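Local structure of cell division protein FtsX (Streptococcus pneumoniae, 6HE6) at residues D44-M49 against Y89-N94. The protein forms, with FtsE, an ABC-transporter complex of cell division needed for normal growth and cellular morphology, and its large extracellular loop interacts with the peptidoglycan hydrolase PcsB. Sequence-based numbering, arbitrary orientation.
Sequences DSLKNM and YIVEAN
Leu46 meets Tyr89 and Val91 in a small, wholly apolar helix-on-sheet contact, where helix 41-47 lies on one face of the four-stranded antiparallel sheet. Its partner, strand 88-93, is an inner strand of that sheet, flanked by strands 52-58 and 11-16. One methyl group carries the contact. Leu46 CD1 comes within 3.8 Å of Tyr89 CB and 4.0 Å of Val91 CG2, touching two side chains that stand two residues apart on the same face of the strand, while Ile90 between them points to the other face. The leucine CG lies anti to its own carbonyl carbon (chi1 -62°), and a chi2 of 170° sets CD1 anti to CA, making it the far end of an extended chain that reaches the strand. Leu46 CD1 also lies 4.0 Å from Tyr89 CD2, so it sits against the root of the ring and one flank, approaching obliquely. With chi1 at 180°, Val91 holds CG2, the methyl that meets Leu46, beside its backbone N and anti to its carbonyl carbon. The backbones stay well apart, 7.9 Å between the CA atoms of Leu46 and Val91, and the two segments bury just 119 Å² between them. All three touching residues are nevertheless buried, because neighbours close the layer: Leu46 also packs on Val14 of strand 11-16 and on Ala106 of helix 99-107, and the Tyr89 ring meets that of Phe57. The tyrosine hydroxyl is hydrogen-bonded to Asp22, which satisfies the polar end of an otherwise apolar cluster. Such packing of helices 41-47 and 99-107 against strands ordered 2-3-1-4, in a beta-alpha-beta-beta-alpha-beta core, is typical of a ferredoxin-like alpha+beta sandwich, consistent with the dimeric alpha/beta barrel clan of the FtsX extracellular domain.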
loop_
_atom_site.group_PDB
_atom_site.type_symbol
_atom_site.label_atom_id
_atom_site.label_comp_id
_atom_site.label_asym_id
_atom_site.label_seq_id
_atom_site.Cartn_x
_atom_site.Cartn_y
_atom_site.Cartn_z
ATOM N N ASP A 44 5.216 -8.776 4.367
ATOM C CA ASP A 44 5.566 -10.193 4.454
ATOM C C ASP A 44 4.332 -11.084 4.582
ATOM O O ASP A 44 4.278 -12.156 3.970
ATOM C CB ASP A 44 6.518 -10.446 5.626
ATOM C CG ASP A 44 7.899 -9.883 5.398
ATOM O OD1 ASP A 44 8.257 -9.644 4.228
ATOM O OD2 ASP A 44 8.644 -9.734 6.393
ATOM N N SER A 45 3.332 -10.657 5.364
ATOM C CA SER A 45 2.109 -11.442 5.522
ATOM C C SER A 45 1.359 -11.568 4.205
ATOM O O SER A 45 0.805 -12.629 3.899
ATOM C CB SER A 45 1.211 -10.798 6.574
ATOM O OG SER A 45 1.895 -10.702 7.811
ATOM N N LEU A 46 1.307 -10.486 3.427
ATOM C CA LEU A 46 0.721 -10.550 2.093
ATOM C C LEU A 46 1.536 -11.466 1.183
ATOM O O LEU A 46 0.991 -12.387 0.563
ATOM C CB LEU A 46 0.620 -9.138 1.492
ATOM C CG LEU A 46 -0.260 -8.100 2.205
ATOM C CD1 LEU A 46 -0.043 -6.696 1.628
ATOM C CD2 LEU A 46 -1.716 -8.483 2.057
ATOM N N LYS A 47 2.854 -11.243 1.114
ATOM C CA LYS A 47 3.751 -12.045 0.281
ATOM C C LYS A 47 3.728 -13.530 0.649
ATOM O O LYS A 47 4.001 -14.381 -0.208
ATOM C CB LYS A 47 5.176 -11.476 0.392
ATOM C CG LYS A 47 6.093 -11.739 -0.795
ATOM C CD LYS A 47 5.684 -10.925 -1.993
ATOM C CE LYS A 47 6.122 -11.525 -3.322
ATOM N NZ LYS A 47 7.492 -11.152 -3.690
ATOM N N ASN A 48 3.380 -13.864 1.890
ATOM C CA ASN A 48 3.321 -15.254 2.320
ATOM C C ASN A 48 2.058 -15.973 1.869
ATOM O O ASN A 48 1.988 -17.195 2.011
ATOM C CB ASN A 48 3.419 -15.339 3.843
ATOM C CG ASN A 48 4.845 -15.296 4.335
ATOM O OD1 ASN A 48 5.786 -15.476 3.560
ATOM N ND2 ASN A 48 5.016 -15.063 5.632
ATOM N N MET A 49 1.060 -15.258 1.357
ATOM C CA MET A 49 -0.158 -15.908 0.896
ATOM C C MET A 49 0.090 -16.648 -0.411
ATOM O O MET A 49 0.596 -16.073 -1.377
ATOM C CB MET A 49 -1.270 -14.885 0.711
ATOM C CG MET A 49 -1.607 -14.092 1.950
ATOM S SD MET A 49 -2.992 -12.999 1.581
ATOM C CE MET A 49 -3.174 -12.143 3.163
ATOM N N TYR A 89 -0.476 -1.202 -0.427
ATOM C CA TYR A 89 0.160 -2.235 -1.232
ATOM C C TYR A 89 -0.795 -2.629 -2.352
ATOM O O TYR A 89 -2.000 -2.801 -2.126
ATOM C CB TYR A 89 0.538 -3.470 -0.386
ATOM C CG TYR A 89 1.801 -3.260 0.428
ATOM C CD1 TYR A 89 3.041 -3.140 -0.192
ATOM C CD2 TYR A 89 1.749 -3.163 1.809
ATOM C CE1 TYR A 89 4.196 -2.954 0.549
ATOM C CE2 TYR A 89 2.898 -2.965 2.558
ATOM C CZ TYR A 89 4.113 -2.851 1.916
ATOM O OH TYR A 89 5.249 -2.630 2.642
ATOM N N ILE A 90 -0.261 -2.763 -3.553
ATOM C CA ILE A 90 -1.032 -3.204 -4.709
ATOM C C ILE A 90 -0.722 -4.683 -4.874
ATOM O O ILE A 90 0.405 -5.054 -5.214
ATOM C CB ILE A 90 -0.692 -2.399 -5.972
ATOM C CG1 ILE A 90 -0.668 -0.895 -5.704
ATOM C CG2 ILE A 90 -1.667 -2.742 -7.098
ATOM C CD1 ILE A 90 -2.035 -0.255 -5.452
ATOM N N VAL A 91 -1.701 -5.532 -4.578
ATOM C CA VAL A 91 -1.512 -6.979 -4.550
ATOM C C VAL A 91 -2.107 -7.567 -5.818
ATOM O O VAL A 91 -3.234 -7.220 -6.200
ATOM C CB VAL A 91 -2.162 -7.602 -3.303
ATOM C CG1 VAL A 91 -1.968 -9.124 -3.273
ATOM C CG2 VAL A 91 -1.619 -6.949 -1.997
ATOM N N GLU A 92 -1.348 -8.450 -6.472
ATOM C CA GLU A 92 -1.801 -9.168 -7.654
ATOM C C GLU A 92 -2.105 -10.611 -7.270
ATOM O O GLU A 92 -1.213 -11.327 -6.805
ATOM C CB GLU A 92 -0.735 -9.118 -8.748
ATOM C CG GLU A 92 -1.057 -9.974 -9.972
ATOM C CD GLU A 92 0.085 -9.989 -10.969
ATOM O OE1 GLU A 92 1.219 -9.674 -10.553
ATOM O OE2 GLU A 92 -0.144 -10.311 -12.156
ATOM N N ALA A 93 -3.361 -11.028 -7.456
ATOM C CA ALA A 93 -3.792 -12.399 -7.194
ATOM C C ALA A 93 -3.349 -13.329 -8.322
ATOM O O ALA A 93 -3.045 -12.889 -9.426
ATOM C CB ALA A 93 -5.314 -12.478 -7.048
ATOM N N ASN A 94 -3.332 -14.636 -8.041
ATOM C CA ASN A 94 -2.992 -15.593 -9.091
ATOM C C ASN A 94 -4.150 -15.801 -10.063
ATOM O O ASN A 94 -3.922 -16.057 -11.250
ATOM C CB ASN A 94 -2.577 -16.935 -8.475
ATOM C CG ASN A 94 -1.082 -17.008 -8.147
ATOM O OD1 ASN A 94 -0.260 -16.282 -8.714
ATOM N ND2 ASN A 94 -0.732 -17.888 -7.215
#